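Local coordinates for protein trans-isoprenyl diphosphate synthase (Caulobacter crescentus, PDB 3OYR) that probably makes all-trans-octaprenyl diphosphate, the precursor of quinone side chains, by adding isopentenyl units to farnesyl diphosphate with the help of divalent metal ions, at residues F141-M144 with V145-N148; L41-D44 with R45-S48. All coordinates share one frame; numbering follows the deposited sequence. Where two conformers were deposited one is given.

Contact 1: F141-M144 with V145-N148; sequences FELM and VETN
The last two turns of helix 126-147, at the dimer interface of this largely helical prenyl synthase fold, are where Thr147 closes back on Met144 and Val145 on Phe141. Val145 N donates to Phe141 O at 2.9 Å, with an N-H...O angle of 163°, and Glu146 N to Glu142 O at 3.2 Å. The next bond in the series is weak: Thr147 N divides its hydrogen between Leu143 O and Met144 O. Met144 O, weakly met by the amide of Thr147, gains a firmer partner in the side chain: Thr147 OG1 donates to it at 2.8 Å, in the plane of the carbonyl. A chi1 of 78° sets this hydroxyl between its own N and carbonyl carbon, where it can reach back to the carbonyl of Met144, while Thr147 CG2 rests 3.5 Å from Leu143 O. Asn148 then leaves the helix with a phi of 64°, and Ser149 N bonds to Thr147 OG1.

On the flank of the helix, Val145 CG2 comes within 3.2 Å of Phe141 O, beside the bond made by its own amide. Within the first turn, the Met144 chain bends at chi3 and lays CE over the centre of the Phe141 ring, 3.4 Å above its plane, a CH-pi contact made by the methyl. Phe141 also meets Phe141 of the second subunit, and Glu142 forms a salt bridge with Arg161 of that subunit. Glu146 turns to Lys89 and Arg45 of its own chain; its OE1 stays 6.4 Å from Glu142 OE1, so the like charges are separated and each has cationic partners. The threonine hydroxyl thus makes up for weakening amide bonds at the helix end; Phe141 and Glu142 join this part of the helix to the dimer partner, while Glu146 binds it to its own chain.

Contact 2: L41-D44 with R45-S48; sequences LITD and RMQS
With chi1 at -176°, Asp44 carries its carboxylate opposite its backbone N and beside its carbonyl carbon, and Arg45, bent at chi2 (-51°), folds its chain back to meet it. Arg45 NE donates to Asp44 OD1 at 2.9 Å in a salt bridge that uses the anti side of the carboxylate. The two charged planes stand 80° apart, making a single-point grip instead of a paired one. A water accepts from Arg45 NH2 at 2.9 Å, in the guanidinium plane, and gives OD1 a weak bond. Arg45 NH1 is held by Glu146.

Around the end of helix 25-45, Arg45 N donates to Leu41 O (2.9 Å) and Met46 N to Ile42 O (3.1 Å). The third carbonyl is met by a side chain: Gln47 NE2 reaches Thr43 O at 2.8 Å, nearly straight and with the acceptor in the amide plane, while Gln47 N makes a weak bond to Asp44 O. Met46 CE packs on Ile42 CG2 at 3.8 Å, and both side chains also touch helix 52-61. The glutamine amide therefore supplies a side-chain donor to a carbonyl at the end of the helix, and the carboxylates of Asp44 and Glu146 probably stabilise the positive charge of Arg45.

How the contacts relate
Both contacts are C-terminal helix ends, and a salt bridge ties them together: Glu146 OE1 of contact 1 meets Arg45 NH1 of contact 2 at 2.6 Å. Leu143 CD2 lies beside this bridge, 3.5 Å from Arg45 NH1 and 4.2 Å from Leu41 CD2. Arg139 adds a second tie, since its NE donates to Arg45 O. The centres of the contacts are about 14 Å apart, and helix 87-109, which carries the metal-binding Asp105 and Asp109, packs against both. Neither contact belongs to the active site; the side chain of Ile42 remains about 10 Å from a bound dimethylallyl diphosphate. Together they join helices 25-45 and 126-147 near the second subunit.

Contact 1: F141-M144 with V145-N148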
# COMPACT_ATOMS: atom_id res chain seq x y z
N PHE B 141 -8.98 2.77 1.89
CA PHE B 141 -9.86 2.95 0.70
C PHE B 141 -11.27 2.44 0.84
O PHE B 141 -12.23 3.07 0.34
CB PHE B 141 -9.20 2.41 -0.56
CG PHE B 141 -8.18 3.35 -1.11
CD1 PHE B 141 -6.92 3.43 -0.54
CD2 PHE B 141 -8.50 4.19 -2.17
CE1 PHE B 141 -5.98 4.32 -1.02
CE2 PHE B 141 -7.56 5.09 -2.67
CZ PHE B 141 -6.29 5.15 -2.09
N GLU B 142 -11.42 1.34 1.57
CA GLU B 142 -12.72 0.88 1.99
C GLU B 142 -13.48 1.97 2.75
O GLU B 142 -14.66 2.22 2.47
CB GLU B 142 -12.59 -0.39 2.84
CG GLU B 142 -12.37 -1.64 2.02
CD GLU B 142 -12.68 -2.91 2.80
OE1 GLU B 142 -13.65 -3.62 2.45
OE2 GLU B 142 -11.96 -3.18 3.78
N LEU B 143 -12.80 2.65 3.68
CA LEU B 143 -13.40 3.76 4.44
C LEU B 143 -13.85 4.90 3.55
O LEU B 143 -14.96 5.44 3.67
CB LEU B 143 -12.39 4.29 5.47
CG LEU B 143 -12.41 3.56 6.80
CD1 LEU B 143 -11.13 3.85 7.56
CD2 LEU B 143 -13.69 3.98 7.58
N MET B 144 -12.97 5.27 2.64
CA MET B 144 -13.27 6.34 1.70
C MET B 144 -14.44 6.03 0.82
O MET B 144 -15.27 6.90 0.60
CB MET B 144 -12.05 6.67 0.90
CG MET B 144 -11.05 7.33 1.79
SD MET B 144 -9.76 8.15 0.91
CE MET B 144 -8.89 6.75 0.22
N VAL B 145 -14.51 4.79 0.35
CA VAL B 145 -15.66 4.31 -0.42
C VAL B 145 -16.99 4.55 0.33
O VAL B 145 -17.98 5.02 -0.27
CB VAL B 145 -15.49 2.81 -0.80
CG1 VAL B 145 -16.80 2.24 -1.27
CG2 VAL B 145 -14.41 2.64 -1.91
N GLU B 146 -17.00 4.26 1.63
CA GLU B 146 -18.19 4.47 2.46
C GLU B 146 -18.71 5.90 2.48
O GLU B 146 -19.92 6.12 2.59
CB GLU B 146 -17.95 4.02 3.90
CG GLU B 146 -17.93 2.52 4.12
CD GLU B 146 -17.38 2.13 5.49
OE1 GLU B 146 -16.64 1.13 5.55
OE2 GLU B 146 -17.68 2.81 6.50
N THR B 147 -17.82 6.88 2.38
CA THR B 147 -18.22 8.29 2.38
C THR B 147 -18.92 8.69 1.08
O THR B 147 -19.59 9.74 1.04
CB THR B 147 -17.02 9.24 2.56
OG1 THR B 147 -16.32 9.35 1.32
CG2 THR B 147 -16.07 8.71 3.62
N ASN B 148 -18.72 7.90 0.01
CA ASN B 148 -19.29 8.19 -1.32
C ASN B 148 -18.76 9.49 -1.95
O ASN B 148 -19.38 10.06 -2.84
CB ASN B 148 -20.82 8.22 -1.27
CG ASN B 148 -21.45 7.17 -2.13
OD1 ASN B 148 -20.87 6.72 -3.13
ND2 ASN B 148 -22.65 6.76 -1.76

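Contact 2: L41-D44 with R45-S48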
# COMPACT_ATOMS: atom_id res chain seq x y z
N LEU B 41 -13.24 4.61 14.67
CA LEU B 41 -13.11 4.01 13.33
C LEU B 41 -11.76 3.29 13.21
O LEU B 41 -11.67 2.17 12.69
CB LEU B 41 -13.25 5.08 12.25
CG LEU B 41 -14.73 5.50 12.11
CD1 LEU B 41 -14.89 6.85 11.40
CD2 LEU B 41 -15.48 4.36 11.40
N ILE B 42 -10.73 3.93 13.73
CA ILE B 42 -9.38 3.36 13.68
C ILE B 42 -9.35 2.00 14.37
O ILE B 42 -9.01 0.99 13.73
CB ILE B 42 -8.31 4.35 14.20
CG1 ILE B 42 -8.18 5.53 13.22
CG2 ILE B 42 -6.97 3.67 14.32
CD1 ILE B 42 -7.36 6.73 13.75
N THR B 43 -9.75 1.95 15.65
CA THR B 43 -9.78 0.71 16.40
C THR B 43 -10.64 -0.35 15.72
O THR B 43 -10.30 -1.53 15.69
CB THR B 43 -10.25 0.98 17.83
OG1 THR B 43 -9.53 2.10 18.35
CG2 THR B 43 -10.05 -0.24 18.74
N ASP B 44 -11.76 0.08 15.16
CA ASP B 44 -12.67 -0.83 14.47
C ASP B 44 -12.09 -1.46 13.20
O ASP B 44 -12.29 -2.66 12.95
CB ASP B 44 -13.98 -0.08 14.10
CG ASP B 44 -15.03 -0.99 13.46
OD1 ASP B 44 -15.50 -0.67 12.34
OD2 ASP B 44 -15.41 -2.00 14.07
N ARG B 45 -11.41 -0.66 12.38
CA ARG B 45 -10.98 -1.14 11.07
C ARG B 45 -9.63 -1.82 11.13
O ARG B 45 -9.20 -2.46 10.17
CB ARG B 45 -10.97 -0.02 10.02
CG ARG B 45 -12.31 0.66 9.80
CD ARG B 45 -13.44 -0.34 9.55
NE ARG B 45 -14.75 0.32 9.67
CZ ARG B 45 -15.43 0.81 8.64
NH1 ARG B 45 -14.95 0.70 7.41
NH2 ARG B 45 -16.61 1.41 8.84
N MET B 46 -8.95 -1.70 12.27
CA MET B 46 -7.72 -2.45 12.43
C MET B 46 -7.98 -3.91 12.81
O MET B 46 -7.04 -4.70 12.91
CB MET B 46 -6.73 -1.75 13.37
CG MET B 46 -7.13 -1.67 14.83
SD MET B 46 -5.71 -1.17 15.82
CE MET B 46 -6.01 0.51 16.22
N GLN B 47 -9.25 -4.27 13.00
CA GLN B 47 -9.64 -5.64 13.36
C GLN B 47 -9.64 -6.60 12.16
O GLN B 47 -10.03 -6.24 11.05
CB GLN B 47 -11.01 -5.65 14.06
CG GLN B 47 -11.13 -4.73 15.29
CD GLN B 47 -10.06 -4.98 16.37
OE1 GLN B 47 -9.79 -6.11 16.74
NE2 GLN B 47 -9.46 -3.89 16.87
N SER B 48 -9.19 -7.83 12.41
CA SER B 48 -9.21 -8.90 11.40
C SER B 48 -9.20 -10.24 12.12
O SER B 48 -8.64 -10.35 13.23
CB SER B 48 -7.98 -8.81 10.51
OG SER B 48 -8.03 -9.80 9.51
O HOH W 1 -17.81 1.62 11.47